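Local atomic coordinates of flap endonuclease 1 (Methanocaldococcus jannaschii, PDB entry 1A76), a protein that cuts the 5' flaps left by displacement synthesis in DNA replication and repair, acting as a magnesium-dependent, structure-specific endonuclease and 5'-3' exonuclease. Residues I9-I14 / Q172-L177; V3-F8 / I233-A238; K288-V291 / D295-Y298; S45-R48 / I54-A57; P150-A155 / T223-G228. All blocks are in the same frame, centred on the assembly; numbering follows the deposited sequence.

Contact 1: I9-I14 / Q172-L177; sequences IPKNII and QDYDAL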
# COMPACT_ATOMS: atom_id res chain seq x y z
N ILE A 9 -15.46 10.61 7.20
CA ILE A 9 -15.92 9.30 7.64
C ILE A 9 -15.57 9.04 9.09
O ILE A 9 -14.60 9.58 9.62
CB ILE A 9 -15.33 8.18 6.76
CG1 ILE A 9 -13.80 8.16 6.89
CG2 ILE A 9 -15.70 8.42 5.30
CD1 ILE A 9 -13.14 7.13 6.01
N PRO A 10 -16.40 8.22 9.78
CA PRO A 10 -16.11 7.92 11.18
C PRO A 10 -14.83 7.10 11.31
O PRO A 10 -14.52 6.27 10.47
CB PRO A 10 -17.35 7.14 11.65
CG PRO A 10 -18.00 6.62 10.40
CD PRO A 10 -17.66 7.61 9.30
N LYS A 11 -14.07 7.37 12.36
CA LYS A 11 -12.83 6.65 12.62
C LYS A 11 -12.50 6.85 14.08
O LYS A 11 -13.02 7.76 14.71
CB LYS A 11 -11.70 7.17 11.74
CG LYS A 11 -11.21 8.55 12.11
CD LYS A 11 -11.61 9.57 11.07
CE LYS A 11 -10.49 9.78 10.07
NZ LYS A 11 -10.29 8.55 9.28
N ASN A 12 -11.64 5.99 14.62
CA ASN A 12 -11.28 6.12 16.02
C ASN A 12 -9.81 5.82 16.29
O ASN A 12 -9.21 4.95 15.66
CB ASN A 12 -12.15 5.20 16.88
CG ASN A 12 -13.63 5.52 16.77
OD1 ASN A 12 -14.12 6.46 17.39
ND2 ASN A 12 -14.36 4.73 15.98
N ILE A 13 -9.25 6.56 17.23
CA ILE A 13 -7.87 6.36 17.63
C ILE A 13 -7.87 5.03 18.38
O ILE A 13 -8.80 4.74 19.14
CB ILE A 13 -7.37 7.50 18.58
CG1 ILE A 13 -6.95 8.73 17.76
CG2 ILE A 13 -6.19 7.00 19.44
CD1 ILE A 13 -6.89 10.06 18.57
N ILE A 14 -6.86 4.21 18.15
CA ILE A 14 -6.75 2.94 18.85
C ILE A 14 -5.34 2.85 19.44
O ILE A 14 -4.38 3.26 18.80
CB ILE A 14 -7.02 1.72 17.90
CG1 ILE A 14 -7.10 0.43 18.73
CG2 ILE A 14 -5.92 1.60 16.83
CD1 ILE A 14 -7.72 -0.77 18.01
N GLN A 172 -1.74 4.04 4.94
CA GLN A 172 -1.99 5.44 5.28
C GLN A 172 -3.18 5.96 4.48
O GLN A 172 -3.74 7.03 4.77
CB GLN A 172 -0.76 6.29 4.97
CG GLN A 172 0.40 6.04 5.91
CD GLN A 172 0.02 6.30 7.35
OE1 GLN A 172 -0.19 7.44 7.75
NE2 GLN A 172 -0.08 5.24 8.14
N ASP A 173 -3.57 5.19 3.47
CA ASP A 173 -4.68 5.53 2.59
C ASP A 173 -5.98 4.87 3.05
O ASP A 173 -5.97 3.86 3.75
CB ASP A 173 -4.38 5.08 1.16
CG ASP A 173 -3.34 5.94 0.48
OD1 ASP A 173 -2.91 6.96 1.06
OD2 ASP A 173 -2.93 5.59 -0.65
N TYR A 174 -7.10 5.46 2.65
CA TYR A 174 -8.41 4.95 3.02
C TYR A 174 -8.98 4.03 1.93
O TYR A 174 -9.96 3.32 2.14
CB TYR A 174 -9.38 6.12 3.27
CG TYR A 174 -9.06 6.94 4.49
CD1 TYR A 174 -9.47 6.52 5.76
CD2 TYR A 174 -8.36 8.14 4.39
CE1 TYR A 174 -9.18 7.28 6.90
CE2 TYR A 174 -8.07 8.91 5.53
CZ TYR A 174 -8.48 8.47 6.77
OH TYR A 174 -8.20 9.22 7.89
N ASP A 175 -8.35 4.04 0.76
CA ASP A 175 -8.76 3.26 -0.39
C ASP A 175 -9.10 1.77 -0.19
O ASP A 175 -9.91 1.23 -0.92
CB ASP A 175 -7.69 3.38 -1.48
CG ASP A 175 -7.42 4.83 -1.86
OD1 ASP A 175 -6.91 5.57 -0.99
OD2 ASP A 175 -7.71 5.22 -3.01
N ALA A 176 -8.48 1.12 0.79
CA ALA A 176 -8.77 -0.29 1.05
C ALA A 176 -10.26 -0.50 1.35
O ALA A 176 -10.81 -1.58 1.12
CB ALA A 176 -7.93 -0.79 2.22
N LEU A 177 -10.89 0.53 1.89
CA LEU A 177 -12.30 0.47 2.23
C LEU A 177 -13.13 0.25 0.96
O LEU A 177 -14.13 -0.47 0.97
CB LEU A 177 -12.72 1.79 2.91
CG LEU A 177 -12.08 2.08 4.27
CD1 LEU A 177 -12.47 3.48 4.73
CD2 LEU A 177 -12.54 1.03 5.31

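Contact 2: V3-F8 / I233-A238; sequences VQFGDF and IGFKRA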
# COMPACT_ATOMS: atom_id res chain seq x y z
N VAL A 3 -8.01 8.55 -1.68
CA VAL A 3 -9.20 9.40 -1.63
C VAL A 3 -9.26 10.10 -0.27
O VAL A 3 -9.13 9.46 0.78
CB VAL A 3 -10.49 8.57 -1.85
CG1 VAL A 3 -11.64 9.50 -2.19
CG2 VAL A 3 -10.28 7.57 -2.97
N GLN A 4 -9.45 11.42 -0.30
CA GLN A 4 -9.51 12.23 0.91
C GLN A 4 -10.79 12.08 1.73
O GLN A 4 -11.52 13.05 1.92
CB GLN A 4 -9.32 13.71 0.56
CG GLN A 4 -8.09 14.00 -0.28
CD GLN A 4 -6.92 13.13 0.12
OE1 GLN A 4 -6.16 13.46 1.04
NE2 GLN A 4 -6.75 12.02 -0.57
N PHE A 5 -11.03 10.88 2.23
CA PHE A 5 -12.22 10.60 3.03
C PHE A 5 -12.09 11.15 4.45
O PHE A 5 -13.08 11.52 5.08
CB PHE A 5 -12.45 9.09 3.11
CG PHE A 5 -13.18 8.51 1.94
CD1 PHE A 5 -14.01 9.31 1.14
CD2 PHE A 5 -13.07 7.15 1.64
CE1 PHE A 5 -14.70 8.76 0.07
CE2 PHE A 5 -13.76 6.59 0.57
CZ PHE A 5 -14.58 7.40 -0.22
N GLY A 6 -10.85 11.19 4.94
CA GLY A 6 -10.54 11.66 6.28
C GLY A 6 -11.60 12.39 7.10
O GLY A 6 -12.24 11.80 7.97
N ASP A 7 -11.75 13.67 6.81
CA ASP A 7 -12.69 14.55 7.49
C ASP A 7 -14.16 14.16 7.35
O ASP A 7 -15.02 14.71 8.04
CB ASP A 7 -12.51 15.98 6.95
CG ASP A 7 -13.31 17.01 7.72
OD1 ASP A 7 -14.49 17.23 7.37
OD2 ASP A 7 -12.76 17.61 8.66
N PHE A 8 -14.46 13.19 6.50
CA PHE A 8 -15.85 12.82 6.27
C PHE A 8 -16.35 11.46 6.73
O PHE A 8 -17.54 11.20 6.66
CB PHE A 8 -16.16 13.01 4.80
CG PHE A 8 -15.71 14.33 4.27
CD1 PHE A 8 -16.46 15.48 4.53
CD2 PHE A 8 -14.51 14.45 3.57
CE1 PHE A 8 -16.02 16.73 4.10
CE2 PHE A 8 -14.07 15.69 3.14
CZ PHE A 8 -14.82 16.84 3.40
N ILE A 233 -16.42 18.45 -7.71
CA ILE A 233 -17.33 18.03 -6.65
C ILE A 233 -16.58 17.36 -5.49
O ILE A 233 -15.78 16.44 -5.70
CB ILE A 233 -18.39 17.03 -7.19
CG1 ILE A 233 -19.38 17.76 -8.11
CG2 ILE A 233 -19.16 16.40 -6.05
CD1 ILE A 233 -20.00 16.86 -9.16
N GLY A 234 -16.84 17.83 -4.28
CA GLY A 234 -16.21 17.27 -3.09
C GLY A 234 -17.05 16.19 -2.42
O GLY A 234 -18.08 15.76 -2.96
N PHE A 235 -16.64 15.75 -1.23
CA PHE A 235 -17.36 14.70 -0.51
C PHE A 235 -18.82 15.06 -0.18
O PHE A 235 -19.72 14.26 -0.42
CB PHE A 235 -16.60 14.32 0.77
CG PHE A 235 -17.15 13.10 1.47
CD1 PHE A 235 -18.30 13.18 2.24
CD2 PHE A 235 -16.51 11.86 1.35
CE1 PHE A 235 -18.82 12.05 2.89
CE2 PHE A 235 -17.02 10.74 2.00
CZ PHE A 235 -18.17 10.83 2.77
N LYS A 236 -19.03 16.26 0.36
CA LYS A 236 -20.35 16.73 0.75
C LYS A 236 -21.34 16.73 -0.41
O LYS A 236 -22.46 16.23 -0.28
CB LYS A 236 -20.25 18.15 1.32
CG LYS A 236 -20.04 18.23 2.82
CD LYS A 236 -20.69 19.49 3.41
CE LYS A 236 -21.82 19.14 4.38
NZ LYS A 236 -23.15 19.67 3.94
N ARG A 237 -20.93 17.31 -1.54
CA ARG A 237 -21.80 17.38 -2.71
C ARG A 237 -22.06 16.01 -3.32
O ARG A 237 -23.16 15.70 -3.76
CB ARG A 237 -21.19 18.31 -3.77
CG ARG A 237 -21.87 18.25 -5.13
CD ARG A 237 -23.29 18.87 -5.13
NE ARG A 237 -23.81 18.94 -6.50
CZ ARG A 237 -25.09 18.81 -6.84
NH1 ARG A 237 -26.01 18.59 -5.91
NH2 ARG A 237 -25.44 18.87 -8.11
N ALA A 238 -21.03 15.17 -3.32
CA ALA A 238 -21.13 13.83 -3.87
C ALA A 238 -22.05 12.97 -3.01
O ALA A 238 -22.88 12.21 -3.53
CB ALA A 238 -19.74 13.21 -3.96

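Contact 3: K288-V291 / D295-Y298; sequences KFLV and DFNY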
# COMPACT_ATOMS: atom_id res chain seq x y z
N LYS A 288 24.83 -9.01 6.90
CA LYS A 288 25.55 -8.75 5.67
C LYS A 288 24.81 -7.76 4.80
O LYS A 288 25.40 -6.82 4.27
CB LYS A 288 25.77 -10.04 4.90
CG LYS A 288 26.54 -9.86 3.60
CD LYS A 288 26.36 -11.05 2.66
CE LYS A 288 27.10 -10.80 1.35
NZ LYS A 288 27.29 -12.07 0.58
N PHE A 289 23.51 -7.97 4.64
CA PHE A 289 22.73 -7.07 3.80
C PHE A 289 22.64 -5.67 4.40
O PHE A 289 22.99 -4.67 3.75
CB PHE A 289 21.32 -7.65 3.57
CG PHE A 289 20.46 -6.77 2.72
CD1 PHE A 289 20.69 -6.66 1.35
CD2 PHE A 289 19.43 -6.02 3.29
CE1 PHE A 289 19.92 -5.81 0.56
CE2 PHE A 289 18.65 -5.17 2.51
CZ PHE A 289 18.90 -5.06 1.14
N LEU A 290 22.19 -5.61 5.65
CA LEU A 290 22.02 -4.34 6.36
C LEU A 290 23.30 -3.62 6.80
O LEU A 290 23.51 -2.44 6.47
CB LEU A 290 21.11 -4.57 7.58
CG LEU A 290 19.69 -3.98 7.58
CD1 LEU A 290 19.06 -4.04 6.18
CD2 LEU A 290 18.84 -4.72 8.62
N VAL A 291 24.15 -4.31 7.54
CA VAL A 291 25.39 -3.71 8.04
C VAL A 291 26.51 -3.65 7.01
O VAL A 291 27.01 -2.58 6.67
CB VAL A 291 25.92 -4.48 9.29
CG1 VAL A 291 27.20 -3.82 9.82
CG2 VAL A 291 24.86 -4.52 10.37
N ASP A 295 25.48 -0.29 5.38
CA ASP A 295 25.95 0.55 6.46
C ASP A 295 25.07 0.78 7.68
O ASP A 295 25.13 1.85 8.30
CB ASP A 295 26.39 1.89 5.86
CG ASP A 295 27.46 1.72 4.82
OD1 ASP A 295 28.53 1.18 5.16
OD2 ASP A 295 27.24 2.12 3.65
N PHE A 296 24.24 -0.19 8.02
CA PHE A 296 23.42 -0.02 9.21
C PHE A 296 24.38 -0.19 10.39
O PHE A 296 25.47 -0.75 10.23
CB PHE A 296 22.32 -1.09 9.27
CG PHE A 296 21.05 -0.71 8.55
CD1 PHE A 296 21.09 -0.16 7.28
CD2 PHE A 296 19.81 -0.92 9.14
CE1 PHE A 296 19.91 0.17 6.61
CE2 PHE A 296 18.63 -0.59 8.48
CZ PHE A 296 18.68 -0.04 7.21
N ASN A 297 23.99 0.31 11.55
CA ASN A 297 24.83 0.19 12.74
C ASN A 297 24.82 -1.27 13.19
O ASN A 297 23.76 -1.86 13.43
CB ASN A 297 24.29 1.07 13.87
CG ASN A 297 25.05 0.88 15.16
OD1 ASN A 297 24.58 0.22 16.07
ND2 ASN A 297 26.25 1.46 15.23
N TYR A 298 26.01 -1.86 13.30
CA TYR A 298 26.11 -3.26 13.67
C TYR A 298 25.42 -3.60 14.98
O TYR A 298 24.58 -4.50 15.03
CB TYR A 298 27.57 -3.71 13.77
CG TYR A 298 27.69 -5.13 14.26
CD1 TYR A 298 27.52 -6.20 13.39
CD2 TYR A 298 27.87 -5.40 15.61
CE1 TYR A 298 27.52 -7.51 13.85
CE2 TYR A 298 27.87 -6.70 16.09
CZ TYR A 298 27.69 -7.75 15.21
OH TYR A 298 27.68 -9.03 15.69

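Contact 4: S45-R48 / I54-A57; sequences SPLR and ITSA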
# COMPACT_ATOMS: atom_id res chain seq x y z
N SER A 45 17.06 14.80 4.29
CA SER A 45 17.66 14.07 3.19
C SER A 45 17.40 12.59 3.45
O SER A 45 17.42 12.14 4.60
CB SER A 45 19.16 14.35 3.11
OG SER A 45 19.92 13.36 3.77
N PRO A 46 17.15 11.81 2.39
CA PRO A 46 16.89 10.38 2.59
C PRO A 46 18.06 9.67 3.24
O PRO A 46 19.20 10.13 3.17
CB PRO A 46 16.62 9.86 1.18
CG PRO A 46 17.22 10.86 0.27
CD PRO A 46 17.09 12.19 0.97
N LEU A 47 17.78 8.55 3.90
CA LEU A 47 18.84 7.76 4.51
C LEU A 47 19.61 7.08 3.38
O LEU A 47 19.00 6.55 2.45
CB LEU A 47 18.23 6.67 5.41
CG LEU A 47 18.73 6.60 6.85
CD1 LEU A 47 18.40 7.90 7.56
CD2 LEU A 47 18.07 5.42 7.57
N ARG A 48 20.94 7.08 3.45
CA ARG A 48 21.73 6.44 2.40
C ARG A 48 22.95 5.73 2.98
O ARG A 48 23.44 6.09 4.05
CB ARG A 48 22.22 7.46 1.37
CG ARG A 48 21.24 8.57 0.99
CD ARG A 48 21.90 9.49 -0.04
NE ARG A 48 20.97 10.41 -0.69
CZ ARG A 48 20.49 10.24 -1.92
NH1 ARG A 48 20.84 9.17 -2.63
NH2 ARG A 48 19.64 11.13 -2.43
N ILE A 54 19.94 4.89 -1.48
CA ILE A 54 18.91 5.13 -0.47
C ILE A 54 18.51 3.87 0.30
O ILE A 54 18.09 2.87 -0.29
CB ILE A 54 17.67 5.76 -1.11
CG1 ILE A 54 18.01 7.18 -1.59
CG2 ILE A 54 16.54 5.82 -0.09
CD1 ILE A 54 16.95 7.78 -2.49
N THR A 55 18.63 3.96 1.62
CA THR A 55 18.32 2.83 2.52
C THR A 55 17.09 3.07 3.39
O THR A 55 16.73 2.25 4.23
CB THR A 55 19.52 2.54 3.44
OG1 THR A 55 19.84 3.70 4.20
CG2 THR A 55 20.74 2.16 2.61
N SER A 56 16.44 4.21 3.18
CA SER A 56 15.24 4.58 3.91
C SER A 56 14.21 3.45 4.03
O SER A 56 13.68 3.19 5.13
CB SER A 56 14.59 5.79 3.20
OG SER A 56 15.02 7.00 3.80
N ALA A 57 13.92 2.78 2.91
CA ALA A 57 12.94 1.68 2.89
C ALA A 57 13.36 0.45 3.69
O ALA A 57 12.55 -0.17 4.38
CB ALA A 57 12.64 1.28 1.47

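Contact 5: P150-A155 / T223-G228; sequences PSEGEA and TDYNPG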
# COMPACT_ATOMS: atom_id res chain seq x y z
N PRO A 150 -1.74 -10.18 -7.74
CA PRO A 150 -1.88 -10.28 -9.20
C PRO A 150 -1.78 -8.87 -9.80
O PRO A 150 -1.27 -8.69 -10.90
CB PRO A 150 -3.27 -10.87 -9.39
CG PRO A 150 -3.63 -11.50 -8.09
CD PRO A 150 -2.91 -10.73 -7.03
N SER A 151 -2.28 -7.88 -9.06
CA SER A 151 -2.23 -6.50 -9.51
C SER A 151 -2.07 -5.53 -8.33
O SER A 151 -0.99 -5.43 -7.75
CB SER A 151 -3.50 -6.16 -10.30
OG SER A 151 -4.33 -7.30 -10.41
N GLU A 152 -3.15 -4.84 -7.98
CA GLU A 152 -3.11 -3.88 -6.87
C GLU A 152 -2.95 -4.57 -5.53
O GLU A 152 -3.75 -5.43 -5.15
CB GLU A 152 -4.39 -3.04 -6.85
CG GLU A 152 -4.51 -2.08 -8.03
CD GLU A 152 -3.94 -0.71 -7.73
OE1 GLU A 152 -2.70 -0.59 -7.66
OE2 GLU A 152 -4.73 0.24 -7.55
N GLY A 153 -1.91 -4.19 -4.80
CA GLY A 153 -1.65 -4.78 -3.50
C GLY A 153 -2.73 -4.44 -2.49
O GLY A 153 -3.06 -5.25 -1.64
N GLU A 154 -3.28 -3.23 -2.58
CA GLU A 154 -4.33 -2.82 -1.66
C GLU A 154 -5.56 -3.69 -1.84
O GLU A 154 -6.29 -3.93 -0.89
CB GLU A 154 -4.69 -1.34 -1.87
CG GLU A 154 -5.23 -1.04 -3.23
CD GLU A 154 -4.21 -0.37 -4.13
OE1 GLU A 154 -3.05 -0.83 -4.15
OE2 GLU A 154 -4.58 0.61 -4.80
N ALA A 155 -5.78 -4.16 -3.07
CA ALA A 155 -6.92 -5.03 -3.36
C ALA A 155 -6.68 -6.40 -2.79
O ALA A 155 -7.59 -7.02 -2.26
CB ALA A 155 -7.15 -5.14 -4.86
N THR A 223 -10.54 9.00 -8.28
CA THR A 223 -9.73 7.86 -7.86
C THR A 223 -8.43 7.84 -8.68
O THR A 223 -8.17 8.75 -9.46
CB THR A 223 -10.49 6.50 -8.06
OG1 THR A 223 -10.60 6.21 -9.46
CG2 THR A 223 -11.88 6.54 -7.45
N ASP A 224 -7.61 6.81 -8.48
CA ASP A 224 -6.37 6.70 -9.25
C ASP A 224 -6.77 6.44 -10.70
O ASP A 224 -5.99 6.66 -11.62
CB ASP A 224 -5.52 5.53 -8.74
CG ASP A 224 -4.96 5.75 -7.34
OD1 ASP A 224 -4.60 6.90 -7.01
OD2 ASP A 224 -4.88 4.78 -6.57
N TYR A 225 -8.00 5.95 -10.88
CA TYR A 225 -8.53 5.62 -12.20
C TYR A 225 -9.22 6.76 -12.93
O TYR A 225 -9.51 6.65 -14.12
CB TYR A 225 -9.47 4.43 -12.06
CG TYR A 225 -8.78 3.26 -11.41
CD1 TYR A 225 -7.78 2.56 -12.09
CD2 TYR A 225 -9.09 2.88 -10.11
CE1 TYR A 225 -7.10 1.51 -11.49
CE2 TYR A 225 -8.41 1.82 -9.49
CZ TYR A 225 -7.41 1.15 -10.19
OH TYR A 225 -6.74 0.10 -9.61
N ASN A 226 -9.48 7.86 -12.23
CA ASN A 226 -10.10 9.02 -12.86
C ASN A 226 -9.65 10.26 -12.09
O ASN A 226 -10.43 10.91 -11.40
CB ASN A 226 -11.64 8.88 -12.90
CG ASN A 226 -12.30 9.12 -11.55
OD1 ASN A 226 -12.94 10.15 -11.34
ND2 ASN A 226 -12.17 8.16 -10.64
N PRO A 227 -8.34 10.59 -12.20
CA PRO A 227 -7.76 11.75 -11.51
C PRO A 227 -8.54 13.03 -11.76
O PRO A 227 -8.96 13.30 -12.89
CB PRO A 227 -6.34 11.82 -12.07
CG PRO A 227 -6.04 10.46 -12.54
CD PRO A 227 -7.34 9.87 -13.01
N GLY A 228 -8.74 13.82 -10.72
CA GLY A 228 -9.48 15.05 -10.89
C GLY A 228 -10.97 14.86 -10.68
O GLY A 228 -11.72 15.83 -10.60
O HOH W 1 -7.02 2.39 -6.13

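Contact 1: I9-I14 / Q172-L177
The one polar link between Ile9-Ile14 and Gln172-Leu177 runs from the ammonium of Lys11 to the phenol of Tyr174, with NZ donating to OH over 2.6 Å. NZ comes to the edge of the ring, near its plane. The lysine reaches this place by folding: CG sits between its own N and carbonyl carbon (chi1 71°), and the chain bends again at every later torsion, crossing the tyrosine at about a right angle. Glu196 makes a salt bridge with the same NZ and a hydrogen bond with Tyr174 OH, and probably offsets the lysine's charge. Strand 12-13, at one margin of the mixed seven-stranded sheet of this PIN-type nuclease fold, pairs antiparallel with 196-199, the strand that carries this glutamate. Apolar contact is made by a single methyl, Ile9 CD1. It meets the Tyr174 ring at CD1, 3.7 Å away and obliquely, and touches Leu177 CD1 tip to tip at 3.9 Å. Ile198 packs on Lys11, Tyr174 and Leu177, and Val203 of helix 200-207 on Ile9. In sequence Tyr174 lies between Asp173 and Asp175, two predicted ligands of the second magnesium, its side chain about 9 Å from a bound manganese.

Contact 2: V3-F8 / I233-A238
Phe235 and Phe8 lie with their rings nearly parallel, planes 7° apart, but displaced along their planes, so that little of one ring covers the other. The centroids are 4.7 Å apart, and the two side chains run in opposite directions, so each ring receives the CB of its partner over one face rather than the partner's ring. Phe235 CB stands 3.6 Å from the centroid of the Phe8 ring as a CH-pi contact, and Phe8 CB lies over a face of the Phe235 ring. CG meets CG where the two side chains pass, Phe8 CG lying 3.4 Å from Phe235 CG. Phe235, which gives up the most surface here, has CG anti to its N (chi1 -171°), a torsion that carries the ring from the first turn of its helix across to Phe8. Asp7 OD1 lies over the other face of the Phe8 ring, offset toward the rim.

Phe5 is the third member of this aromatic cluster. Its CD1 reaches the edge of the Phe235 ring, 3.4 Å from CE2. Lys236 adds only a loose brush, its CG 4.5 Å from Phe8 CE1. No hydrogen bond crosses the contact.

Gly234 is the N-cap of helix 235-244, and the cluster joins the first turn of that helix, in the I-domain, to the N-domain through the N-terminal loop leading to strand 12-13. Helix 211-221 covers it further, Leu214 touching Phe5 and both Ile217 and Met221 touching Phe235.

Contact 3: K288-V291 / D295-Y298
Leu290 meets Phe296 twice, once through its backbone and once through its side chain. The Phe296 N gives a hydrogen bond of 2.8 Å to Leu290 O, fairly straight at 163°, approaching from above the carbonyl plane rather than along a lone pair. Beside it Leu290 CG sits over one face of the Phe296 ring, offset toward the rim and 3.6 Å from the centroid, a CH-pi contact. The ring turns toward Leu290 with its CG anti to the carbonyl carbon and beside the backbone N (chi1 -88°).

Val291 makes the second set of contacts. Its O accepts a weak bond from Asp295 N, bent to 121°. Its methyls turn to the chain that follows: CG1 lies 3.5 Å from Phe296 O and 4.0 Å from Tyr298 CB, while CG2 touches Tyr298 CA at 3.7 Å.

Farther out, the turn is fixed at several points. Asp295 takes the N-H of Arg50 on OD2, and Asn297 caps the next helix through OD1 to Arg300 N. Val301 of helix 298-315 packs on Leu290, Val291 and Phe296, Leu138 of helix 129-142 supports Leu290, and Asn59 and Tyr63 of helix 56-70 lie against Phe296.

The chain thus leaves helix 283-292, which widens into a pi-type turn at 288-291, and enters helix 298-315 through a short connection. Two carbonyls near the end of the first helix, Leu290 O and, weakly, Val291 O, receive N-H groups of the connection, while Leu290 and Phe296 pack together beside these bonds.

Contact 4: S45-R48 / I54-A57
Leu47 is held at both its backbone N and its O, and this is the tight part of the contact. Thr55 N donates to Leu47 O at 2.7 Å, coming from well above the carbonyl plane (42° out of it) and not on a lone pair. Leu47 N in turn donates to Ser56 OG over 3.2 Å, nearly straight at 161°; that hydroxyl is also hydrogen-bonded with Ile39 O, so it ties two parts of the loop to the helix start. Ile54 CA approaches Leu47 O as well, at 3.2 Å, in a CA-H...O contact. Thr55 OG1, between its own N and carbonyl carbon (chi1 59°), lies 3.6 Å from Leu47 CB, the two side chains crossing at about a right angle.

Pro46 is looser: its CB comes within 4.1 Å of Ile54 CG1. On the solvent side the exposed Arg48 lays one face of its guanidinium over Ile54, with CG1 3.6 Å from NH1 and offset toward the rim, while NH1 bonds to Gly52 O. Tyr126 touches both Arg48 and Ile54, and Leu36 of helix 28-38 and Met131 of helix 129-142 also touch Ile54.

Arg48 and Ile54 form a single beta bridge that closes the loop between them just before helix 56-70 of the N-domain.

Contact 5: P150-A155 / T223-G228
Tyr225 OH reaches a carboxylate oxygen that already has another beside it: the phenol donates a weak hydrogen bond of 2.9 Å to Glu152 OE2, which stands only 2.8 Å from Glu154 OE2. This is the sole direct contact between the two segments, the two side chains coming from opposite directions. The plane of the carboxylate is turned 79° from that of the ring, and OE2 approaches the ring obliquely. A sharp bend at chi2 of Glu152 (-92°) turns the carboxylate, and OE2 with it, toward Tyr225 OH.

A water joins the remaining pair: it donates to Glu154 OE2 at 3.3 Å and to Asp224 OD2 at 3.2 Å, though with more acceptors near than it has protons, so the two bonds cannot be taken as fixed.

Tyr225 is held by its own turn. Thr223 OG1 accepts from Tyr225 N at 3.0 Å in an ST turn, within the type I beta turn from Thr223 to Asn226, while Ile261 and Ile264 of helix 258-266 pack on its side chain. Glu152 is the N-cap of helix 153-162, and Gly153 N bonds to Asp80 OD1.

The place is the two-metal active site of the XPG/RAD2 nucleases. Glu154 OE1 and Asp224 OD2 are each ligands of a manganese ion, and Glu152, about 4 Å from a manganese, is an experimentally supported magnesium ligand. The metal ions probably offset much of the repulsion between these acidic groups, with the tyrosine hydroxyl and the water as further, weaker partners.

Contacts 1 and 2 lie side by side and touch, both tying the N-terminal 3-14 region to the I-domain, yet contact 1 is buried around a charged lysine and a phenol while contact 2 is mainly aromatic and only partly buried. Contact 5, whose nearest atoms are about 5 Å from each, sits at the metal site: polar, with little surface in touch and water between its segments. Contacts 3 and 4 are local turns far from that site. They meet where Phe296 packs on Thr55, and both include backbone hydrogen bonds beside helix ends, contact 4 adding a serine hydroxyl and being largely buried, contact 3 lying at the surface.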